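PDB 3M4U: tyrosine specific protein phosphatase, putative, which dephosphorylates the nucleolar protein NOPP44/46 as a tyrosine-specific protein phosphatase that acts as a life cycle switch in Trypanosoma brucei. Local coordinates for residues L170-R175 against L190-V195; E112-L117 against P185-L190. All coordinates share one frame; numbering follows the deposited sequence.

Interaction 1. Residues L170-R175 against L190-V195; sequences LDIVRR and LQVQYV
Arg175 reaches across to Gln193 on the neighbouring strand. NH2 of Arg175 gives a nearly straight hydrogen bond to OE1 of Gln193, 2.8 Å long, and OE1 lies in the guanidinium plane. NH1 of Arg175 adds a weak bond to the same oxygen. The Arg175 chain is extended from CG to NE (chi2 -178°, chi3 -175°) and runs beside Gln191. CG1 of Val173 sits over the centre of one guanidinium face, 3.8 Å above its plane. Trp136 adds a cation-pi contact.

On the other side of the sheet, Ile172 CG2 meets Val192 CG1 at 3.6 Å. Ile172 CG1 lies 3.9 Å from CD1 of Tyr194. The Tyr194 ring turns its edge to the backbone O of Asp171, with CD1 3.2 Å away.

Behind these side chains is an antiparallel pairing, the two arms of a beta hairpin. Val173 and Gln193 exchange two N-H...O bonds, as do Arg175 and Gln191. Val195 N bonds to Asp171 O at 3.1 Å. Asp171 and Ile172 both face Asp167, forming a G1 beta bulge where the chain enters the strand.

Further out, Tyr194 OH bonds to Glu204 N. Gln193 NE2 bonds to Thr122 O, which helps fix the amide with OE1 turned to Arg175. The guanidinium is thus held by a positioned amide oxygen, an apolar face contact and an aromatic ring, which probably limits its rotation.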
ATOM      1  N   LEU A 170      14.222 -11.557  -5.375  1.00 40.26           N
ATOM      2  CA  LEU A 170      13.537 -10.523  -4.618  1.00 44.64           C
ATOM      3  C   LEU A 170      12.041 -10.821  -4.458  1.00 41.80           C
ATOM      4  O   LEU A 170      11.334 -10.096  -3.757  1.00 40.89           O
ATOM      5  CB  LEU A 170      13.762  -9.154  -5.262  1.00 39.70           C
ATOM      6  CG  LEU A 170      15.219  -8.689  -5.359  1.00 41.63           C
ATOM      7  CD1 LEU A 170      15.257  -7.295  -5.942  1.00 37.53           C
ATOM      8  CD2 LEU A 170      15.946  -8.733  -3.992  1.00 33.88           C
ATOM      9  N   ASP A 171      11.572 -11.894  -5.093  1.00 39.25           N
ATOM     10  CA  ASP A 171      10.148 -12.245  -5.059  1.00 39.83           C
ATOM     11  C   ASP A 171       9.251 -11.089  -5.525  1.00 39.60           C
ATOM     12  O   ASP A 171       8.227 -10.776  -4.894  1.00 34.14           O
ATOM     13  CB  ASP A 171       9.744 -12.687  -3.659  1.00 40.60           C
ATOM     14  CG  ASP A 171       9.692 -14.186  -3.526  1.00 47.72           C
ATOM     15  OD1 ASP A 171       9.849 -14.873  -4.557  1.00 43.24           O
ATOM     16  OD2 ASP A 171       9.478 -14.675  -2.394  1.00 48.71           O
ATOM     17  N   ILE A 172       9.648 -10.477  -6.640  1.00 33.93           N
ATOM     18  CA  ILE A 172       8.950  -9.347  -7.213  1.00 33.81           C
ATOM     19  C   ILE A 172       8.623  -9.621  -8.679  1.00 39.79           C
ATOM     20  O   ILE A 172       9.519  -9.846  -9.490  1.00 42.87           O
ATOM     21  CB  ILE A 172       9.792  -8.053  -7.084  1.00 30.74           C
ATOM     22  CG1 ILE A 172       9.969  -7.689  -5.607  1.00 28.65           C
ATOM     23  CG2 ILE A 172       9.191  -6.899  -7.897  1.00 30.17           C
ATOM     24  CD1 ILE A 172      10.938  -6.560  -5.333  1.00 30.29           C
ATOM     25  N   VAL A 173       7.330  -9.618  -8.999  1.00 36.20           N
ATOM     26  CA  VAL A 173       6.852  -9.703 -10.373  1.00 38.43           C
ATOM     27  C   VAL A 173       6.449  -8.325 -10.894  1.00 36.17           C
ATOM     28  O   VAL A 173       5.760  -7.572 -10.204  1.00 36.47           O
ATOM     29  CB  VAL A 173       5.607 -10.603 -10.484  1.00 39.95           C
ATOM     30  CG1 VAL A 173       5.317 -10.926 -11.957  1.00 34.26           C
ATOM     31  CG2 VAL A 173       5.796 -11.871  -9.669  1.00 40.68           C
ATOM     32  N   ARG A 174       6.874  -8.000 -12.110  1.00 34.81           N
ATOM     33  CA  ARG A 174       6.393  -6.799 -12.781  1.00 36.17           C
ATOM     34  C   ARG A 174       5.446  -7.220 -13.907  1.00 39.96           C
ATOM     35  O   ARG A 174       5.803  -8.063 -14.738  1.00 36.47           O
ATOM     36  CB  ARG A 174       7.553  -5.974 -13.343  1.00 39.40           C
ATOM     37  CG  ARG A 174       8.576  -5.513 -12.305  1.00 40.83           C
ATOM     38  CD  ARG A 174       9.756  -4.826 -12.986  1.00 46.15           C
ATOM     39  NE  ARG A 174      10.464  -3.903 -12.101  1.00 43.64           N
ATOM     40  CZ  ARG A 174      11.325  -4.289 -11.168  1.00 43.76           C
ATOM     41  NH1 ARG A 174      11.570  -5.582 -10.986  1.00 43.88           N
ATOM     42  NH2 ARG A 174      11.920  -3.390 -10.410  1.00 41.28           N
ATOM     43  N   ARG A 175       4.233  -6.659 -13.903  1.00 32.41           N
ATOM     44  CA  ARG A 175       3.238  -6.969 -14.923  1.00 35.45           C
ATOM     45  C   ARG A 175       2.758  -5.717 -15.648  1.00 36.48           C
ATOM     46  O   ARG A 175       1.906  -4.983 -15.147  1.00 40.64           O
ATOM     47  CB  ARG A 175       2.049  -7.721 -14.319  1.00 37.64           C
ATOM     48  CG  ARG A 175       2.390  -9.111 -13.779  1.00 35.31           C
ATOM     49  CD  ARG A 175       1.143  -9.828 -13.246  1.00 34.07           C
ATOM     50  NE  ARG A 175       1.437 -11.121 -12.620  1.00 35.67           N
ATOM     51  CZ  ARG A 175       1.566 -11.318 -11.307  1.00 37.41           C
ATOM     52  NH1 ARG A 175       1.825 -12.534 -10.826  1.00 39.69           N
ATOM     53  NH2 ARG A 175       1.432 -10.308 -10.465  1.00 32.69           N
ATOM     54  N   LEU A 190       1.545  -0.248 -14.879  1.00 36.90           N
ATOM     55  CA  LEU A 190       2.490  -1.260 -14.437  1.00 38.49           C
ATOM     56  C   LEU A 190       2.171  -1.705 -13.011  1.00 39.56           C
ATOM     57  O   LEU A 190       2.204  -0.889 -12.081  1.00 37.58           O
ATOM     58  CB  LEU A 190       3.913  -0.695 -14.489  1.00 35.47           C
ATOM     59  CG  LEU A 190       4.950  -1.601 -13.822  1.00 38.48           C
ATOM     60  CD1 LEU A 190       5.165  -2.857 -14.652  1.00 35.73           C
ATOM     61  CD2 LEU A 190       6.257  -0.864 -13.618  1.00 40.38           C
ATOM     62  N   GLN A 191       1.840  -2.979 -12.817  1.00 38.04           N
ATOM     63  CA  GLN A 191       1.740  -3.451 -11.447  1.00 36.92           C
ATOM     64  C   GLN A 191       3.022  -4.141 -11.030  1.00 35.44           C
ATOM     65  O   GLN A 191       3.641  -4.865 -11.804  1.00 32.54           O
ATOM     66  CB  GLN A 191       0.522  -4.358 -11.188  1.00 35.84           C
ATOM     67  CG  GLN A 191       0.789  -5.815 -11.472  1.00 43.86           C
ATOM     68  CD  GLN A 191       0.284  -6.793 -10.409  1.00 35.85           C
ATOM     69  OE1 GLN A 191      -0.370  -6.429  -9.430  1.00 35.77           O
ATOM     70  NE2 GLN A 191       0.583  -8.061 -10.627  1.00 36.29           N
ATOM     71  N   VAL A 192       3.408  -3.898  -9.785  1.00 32.72           N
ATOM     72  CA  VAL A 192       4.521  -4.595  -9.183  1.00 32.67           C
ATOM     73  C   VAL A 192       4.019  -5.357  -7.949  1.00 34.15           C
ATOM     74  O   VAL A 192       3.495  -4.749  -7.009  1.00 33.51           O
ATOM     75  CB  VAL A 192       5.648  -3.588  -8.817  1.00 36.03           C
ATOM     76  CG1 VAL A 192       6.788  -4.266  -8.075  1.00 30.82           C
ATOM     77  CG2 VAL A 192       6.164  -2.905 -10.078  1.00 34.29           C
ATOM     78  N   GLN A 193       4.159  -6.684  -7.963  1.00 30.90           N
ATOM     79  CA  GLN A 193       3.698  -7.505  -6.854  1.00 27.63           C
ATOM     80  C   GLN A 193       4.854  -8.108  -6.094  1.00 35.01           C
ATOM     81  O   GLN A 193       5.747  -8.753  -6.683  1.00 34.09           O
ATOM     82  CB  GLN A 193       2.767  -8.622  -7.335  1.00 29.50           C
ATOM     83  CG  GLN A 193       2.101  -9.401  -6.211  1.00 27.64           C
ATOM     84  CD  GLN A 193       1.565 -10.750  -6.667  1.00 34.91           C
ATOM     85  OE1 GLN A 193       1.729 -11.131  -7.832  1.00 33.17           O
ATOM     86  NE2 GLN A 193       0.919 -11.485  -5.748  1.00 30.72           N
ATOM     87  N   TYR A 194       4.839  -7.898  -4.778  1.00 30.73           N
ATOM     88  CA  TYR A 194       5.833  -8.482  -3.899  1.00 25.08           C
ATOM     89  C   TYR A 194       5.164  -9.545  -3.062  1.00 33.27           C
ATOM     90  O   TYR A 194       4.158  -9.261  -2.376  1.00 34.04           O
ATOM     91  CB  TYR A 194       6.430  -7.416  -2.989  1.00 33.30           C
ATOM     92  CG  TYR A 194       7.388  -7.960  -1.944  1.00 33.78           C
ATOM     93  CD1 TYR A 194       8.323  -8.945  -2.267  1.00 32.73           C
ATOM     94  CD2 TYR A 194       7.370  -7.473  -0.642  1.00 33.02           C
ATOM     95  CE1 TYR A 194       9.192  -9.449  -1.312  1.00 34.07           C
ATOM     96  CE2 TYR A 194       8.246  -7.955   0.322  1.00 34.42           C
ATOM     97  CZ  TYR A 194       9.162  -8.944  -0.016  1.00 34.84           C
ATOM     98  OH  TYR A 194      10.028  -9.419   0.955  1.00 30.94           O
ATOM     99  N   VAL A 195       5.713 -10.762  -3.118  1.00 28.80           N
ATOM    100  CA  VAL A 195       5.104 -11.915  -2.466  1.00 29.70           C
ATOM    101  C   VAL A 195       5.901 -12.461  -1.264  1.00 32.72           C
ATOM    102  O   VAL A 195       5.576 -13.525  -0.714  1.00 28.86           O
ATOM    103  CB  VAL A 195       4.814 -13.054  -3.483  1.00 33.77           C
ATOM    104  CG1 VAL A 195       3.951 -12.536  -4.622  1.00 35.33           C
ATOM    105  CG2 VAL A 195       6.121 -13.648  -4.033  1.00 32.74           C
TER

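Interaction 2. Residues E112-L117 against P185-L190; sequences EKKVDL and PMHRVL
The imidazole of His187 bonds to the backbone O of Val115, where the chain leaves helix 103-112. The helix ends in a Schellman motif at Lys114, whose phi is positive. The chain then runs into a parallel strand pairing, part of the central mixed sheet of this phosphatase fold.

Two hydrogen bonds join the segments. His187 NE2 donates to Val115 O at 2.7 Å, with an N-H...O angle of 168°. The oxygen lies close to the imidazole plane, but the nitrogen stands above the carbonyl plane of Val115. With CG anti to the backbone N (chi1 178°), the His187 ring is carried across to the 114-116 backbone. Leu190 N bonds to Asp116 O at 3.0 Å.

Close van der Waals contacts surround these bonds. CE1 of His187 comes within 3.3 Å of Lys114 CA and also touches Lys114 CB. CG2 of Val189, anti to its own backbone N, lies 3.2 Å from Val115 O. The apolar side chains of Leu117 and Leu190 lie side by side and point the same way.

The charged ends of two side chains have partners elsewhere. OD2 of Asp116 bonds to OG1 of Thr221, and Arg188 makes a salt bridge with Asp159. Separately, Ser223 OG bonds to Lys114 O, tying the helix exit to the segment just before strand 225-228.

At the parallel pair, Leu117 CD1 rests 3.3 Å from the backbone O of Leu190.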
ATOM      1  N   GLU A 112      -9.538   5.663 -15.362  1.00 41.92           N
ATOM      2  CA  GLU A 112     -10.088   6.995 -15.147  1.00 44.74           C
ATOM      3  C   GLU A 112      -9.047   7.974 -14.580  1.00 43.29           C
ATOM      4  O   GLU A 112      -8.866   9.069 -15.112  1.00 44.20           O
ATOM      5  CB  GLU A 112     -11.340   6.900 -14.256  1.00 44.73           C
ATOM      6  CG  GLU A 112     -11.644   8.149 -13.416  1.00 54.58           C
ATOM      7  CD  GLU A 112     -12.386   9.246 -14.177  1.00 58.44           C
ATOM      8  OE1 GLU A 112     -13.298   9.859 -13.575  1.00 56.35           O
ATOM      9  OE2 GLU A 112     -12.064   9.501 -15.363  1.00 55.35           O
ATOM     10  N   LYS A 113      -8.346   7.571 -13.519  1.00 44.46           N
ATOM     11  CA  LYS A 113      -7.353   8.443 -12.871  1.00 44.98           C
ATOM     12  C   LYS A 113      -5.951   8.345 -13.487  1.00 42.92           C
ATOM     13  O   LYS A 113      -5.024   9.012 -13.046  1.00 39.93           O
ATOM     14  CB  LYS A 113      -7.282   8.150 -11.371  1.00 44.78           C
ATOM     15  CG  LYS A 113      -8.614   8.286 -10.659  1.00 41.89           C
ATOM     16  CD  LYS A 113      -9.070   9.734 -10.634  1.00 39.87           C
ATOM     17  CE  LYS A 113     -10.379   9.868  -9.862  1.00 48.98           C
ATOM     18  NZ  LYS A 113     -10.984  11.224 -10.025  1.00 56.00           N
ATOM     19  N   LYS A 114      -5.811   7.524 -14.519  1.00 45.49           N
ATOM     20  CA  LYS A 114      -4.532   7.375 -15.204  1.00 47.23           C
ATOM     21  C   LYS A 114      -3.421   7.135 -14.205  1.00 41.45           C
ATOM     22  O   LYS A 114      -2.446   7.877 -14.127  1.00 43.44           O
ATOM     23  CB  LYS A 114      -4.236   8.583 -16.090  1.00 44.45           C
ATOM     24  CG  LYS A 114      -5.263   8.770 -17.178  1.00 47.28           C
ATOM     25  CD  LYS A 114      -5.038  10.054 -17.952  1.00 57.72           C
ATOM     26  CE  LYS A 114      -6.269  10.419 -18.785  1.00 62.91           C
ATOM     27  NZ  LYS A 114      -7.472  10.708 -17.925  1.00 65.29           N
ATOM     28  N   VAL A 115      -3.597   6.081 -13.426  1.00 45.47           N
ATOM     29  CA  VAL A 115      -2.591   5.640 -12.475  1.00 44.23           C
ATOM     30  C   VAL A 115      -1.529   4.842 -13.239  1.00 41.83           C
ATOM     31  O   VAL A 115      -1.856   3.894 -13.956  1.00 37.04           O
ATOM     32  CB  VAL A 115      -3.248   4.802 -11.353  1.00 39.10           C
ATOM     33  CG1 VAL A 115      -2.198   4.126 -10.500  1.00 39.93           C
ATOM     34  CG2 VAL A 115      -4.163   5.687 -10.510  1.00 37.32           C
ATOM     35  N   ASP A 116      -0.265   5.255 -13.118  1.00 42.94           N
ATOM     36  CA  ASP A 116       0.825   4.624 -13.879  1.00 40.36           C
ATOM     37  C   ASP A 116       1.436   3.435 -13.140  1.00 41.44           C
ATOM     38  O   ASP A 116       1.880   2.461 -13.760  1.00 41.26           O
ATOM     39  CB  ASP A 116       1.911   5.645 -14.225  1.00 38.11           C
ATOM     40  CG  ASP A 116       1.390   6.787 -15.089  1.00 44.31           C
ATOM     41  OD1 ASP A 116       0.657   6.516 -16.074  1.00 42.29           O
ATOM     42  OD2 ASP A 116       1.711   7.957 -14.776  1.00 46.20           O
ATOM     43  N   LEU A 117       1.437   3.512 -11.812  1.00 38.19           N
ATOM     44  CA  LEU A 117       2.011   2.452 -11.004  1.00 36.93           C
ATOM     45  C   LEU A 117       1.040   1.935  -9.943  1.00 33.71           C
ATOM     46  O   LEU A 117       0.413   2.714  -9.222  1.00 33.72           O
ATOM     47  CB  LEU A 117       3.304   2.932 -10.347  1.00 37.31           C
ATOM     48  CG  LEU A 117       4.067   1.921  -9.489  1.00 35.65           C
ATOM     49  CD1 LEU A 117       4.456   0.685 -10.306  1.00 32.53           C
ATOM     50  CD2 LEU A 117       5.293   2.573  -8.871  1.00 32.27           C
ATOM     51  N   PRO A 185     -10.145   5.431 -24.117  1.00 51.71           N
ATOM     52  CA  PRO A 185      -8.848   4.966 -24.623  1.00 58.85           C
ATOM     53  C   PRO A 185      -8.183   3.930 -23.703  1.00 58.28           C
ATOM     54  O   PRO A 185      -8.395   3.951 -22.483  1.00 50.36           O
ATOM     55  CB  PRO A 185      -8.002   6.242 -24.635  1.00 54.21           C
ATOM     56  CG  PRO A 185      -8.975   7.362 -24.591  1.00 57.02           C
ATOM     57  CD  PRO A 185     -10.133   6.866 -23.798  1.00 52.75           C
ATOM     58  N   MET A 186      -7.399   3.032 -24.300  1.00 53.77           N
ATOM     59  CA  MET A 186      -6.545   2.120 -23.556  1.00 49.81           C
ATOM     60  C   MET A 186      -5.786   2.894 -22.501  1.00 54.89           C
ATOM     61  O   MET A 186      -5.424   4.060 -22.716  1.00 49.58           O
ATOM     62  CB  MET A 186      -5.498   1.493 -24.473  1.00 58.61           C
ATOM     63  CG  MET A 186      -5.992   0.433 -25.426  1.00 65.84           C
ATOM     64  SD  MET A 186      -4.599  -0.256 -26.349  1.00 77.74           S
ATOM     65  CE  MET A 186      -5.445  -1.487 -27.351  1.00 68.52           C
ATOM     66  N   HIS A 187      -5.542   2.245 -21.365  1.00 52.96           N
ATOM     67  CA  HIS A 187      -4.650   2.796 -20.348  1.00 49.80           C
ATOM     68  C   HIS A 187      -3.644   1.749 -19.929  1.00 45.05           C
ATOM     69  O   HIS A 187      -4.014   0.669 -19.469  1.00 43.51           O
ATOM     70  CB  HIS A 187      -5.404   3.287 -19.115  1.00 45.65           C
ATOM     71  CG  HIS A 187      -4.502   3.821 -18.047  1.00 48.64           C
ATOM     72  ND1 HIS A 187      -3.780   4.987 -18.201  1.00 49.38           N
ATOM     73  CD2 HIS A 187      -4.186   3.338 -16.821  1.00 41.35           C
ATOM     74  CE1 HIS A 187      -3.055   5.198 -17.114  1.00 46.34           C
ATOM     75  NE2 HIS A 187      -3.286   4.214 -16.261  1.00 42.97           N
ATOM     76  N   ARG A 188      -2.367   2.052 -20.116  1.00 45.26           N
ATOM     77  CA  ARG A 188      -1.347   1.139 -19.641  1.00 49.27           C
ATOM     78  C   ARG A 188      -1.005   1.478 -18.204  1.00 46.27           C
ATOM     79  O   ARG A 188      -1.039   2.646 -17.788  1.00 42.08           O
ATOM     80  CB  ARG A 188      -0.095   1.152 -20.513  1.00 48.85           C
ATOM     81  CG  ARG A 188      -0.003   2.288 -21.490  1.00 58.45           C
ATOM     82  CD  ARG A 188       1.234   2.118 -22.385  1.00 67.31           C
ATOM     83  NE  ARG A 188       1.251   0.835 -23.095  1.00 64.40           N
ATOM     84  CZ  ARG A 188       1.210   0.714 -24.420  1.00 65.22           C
ATOM     85  NH1 ARG A 188       1.156   1.806 -25.181  1.00 63.65           N
ATOM     86  NH2 ARG A 188       1.225  -0.494 -24.983  1.00 43.81           N
ATOM     87  N   VAL A 189      -0.699   0.439 -17.444  1.00 41.26           N
ATOM     88  CA  VAL A 189      -0.389   0.594 -16.041  1.00 43.19           C
ATOM     89  C   VAL A 189       0.517  -0.554 -15.663  1.00 38.87           C
ATOM     90  O   VAL A 189       0.315  -1.680 -16.107  1.00 37.06           O
ATOM     91  CB  VAL A 189      -1.681   0.641 -15.155  1.00 39.87           C
ATOM     92  CG1 VAL A 189      -2.578  -0.535 -15.440  1.00 38.02           C
ATOM     93  CG2 VAL A 189      -1.326   0.729 -13.658  1.00 40.22           C
ATOM     94  N   LEU A 190       1.545  -0.248 -14.879  1.00 36.90           N
ATOM     95  CA  LEU A 190       2.490  -1.260 -14.437  1.00 38.49           C
ATOM     96  C   LEU A 190       2.171  -1.705 -13.011  1.00 39.56           C
ATOM     97  O   LEU A 190       2.204  -0.889 -12.081  1.00 37.58           O
ATOM     98  CB  LEU A 190       3.913  -0.695 -14.489  1.00 35.47           C
ATOM     99  CG  LEU A 190       4.950  -1.601 -13.822  1.00 38.48           C
ATOM    100  CD1 LEU A 190       5.165  -2.857 -14.652  1.00 35.73           C
ATOM    101  CD2 LEU A 190       6.257  -0.864 -13.618  1.00 40.38           C
TER

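In the fold
Both interactions use strand 187-194, and their centres lie about 17 Å apart. They share Leu190. Interaction 2 uses the start of this strand and interaction 1 the rest. Along the chain the order is 112-117, 170-175, 185-190, 190-195, so the segments of the two contacts alternate. Strand 187-194 pairs antiparallel with strand 172-180 and parallel with strand 117-120, which also pairs with strand 225-228. The two contacts meet directly where Val192 CG2 packs 4.0 Å from Leu117 CD1. All four segments thus belong to the protein-tyrosine phosphatase domain, where they join its antiparallel hairpin to the parallel strands of the sheet.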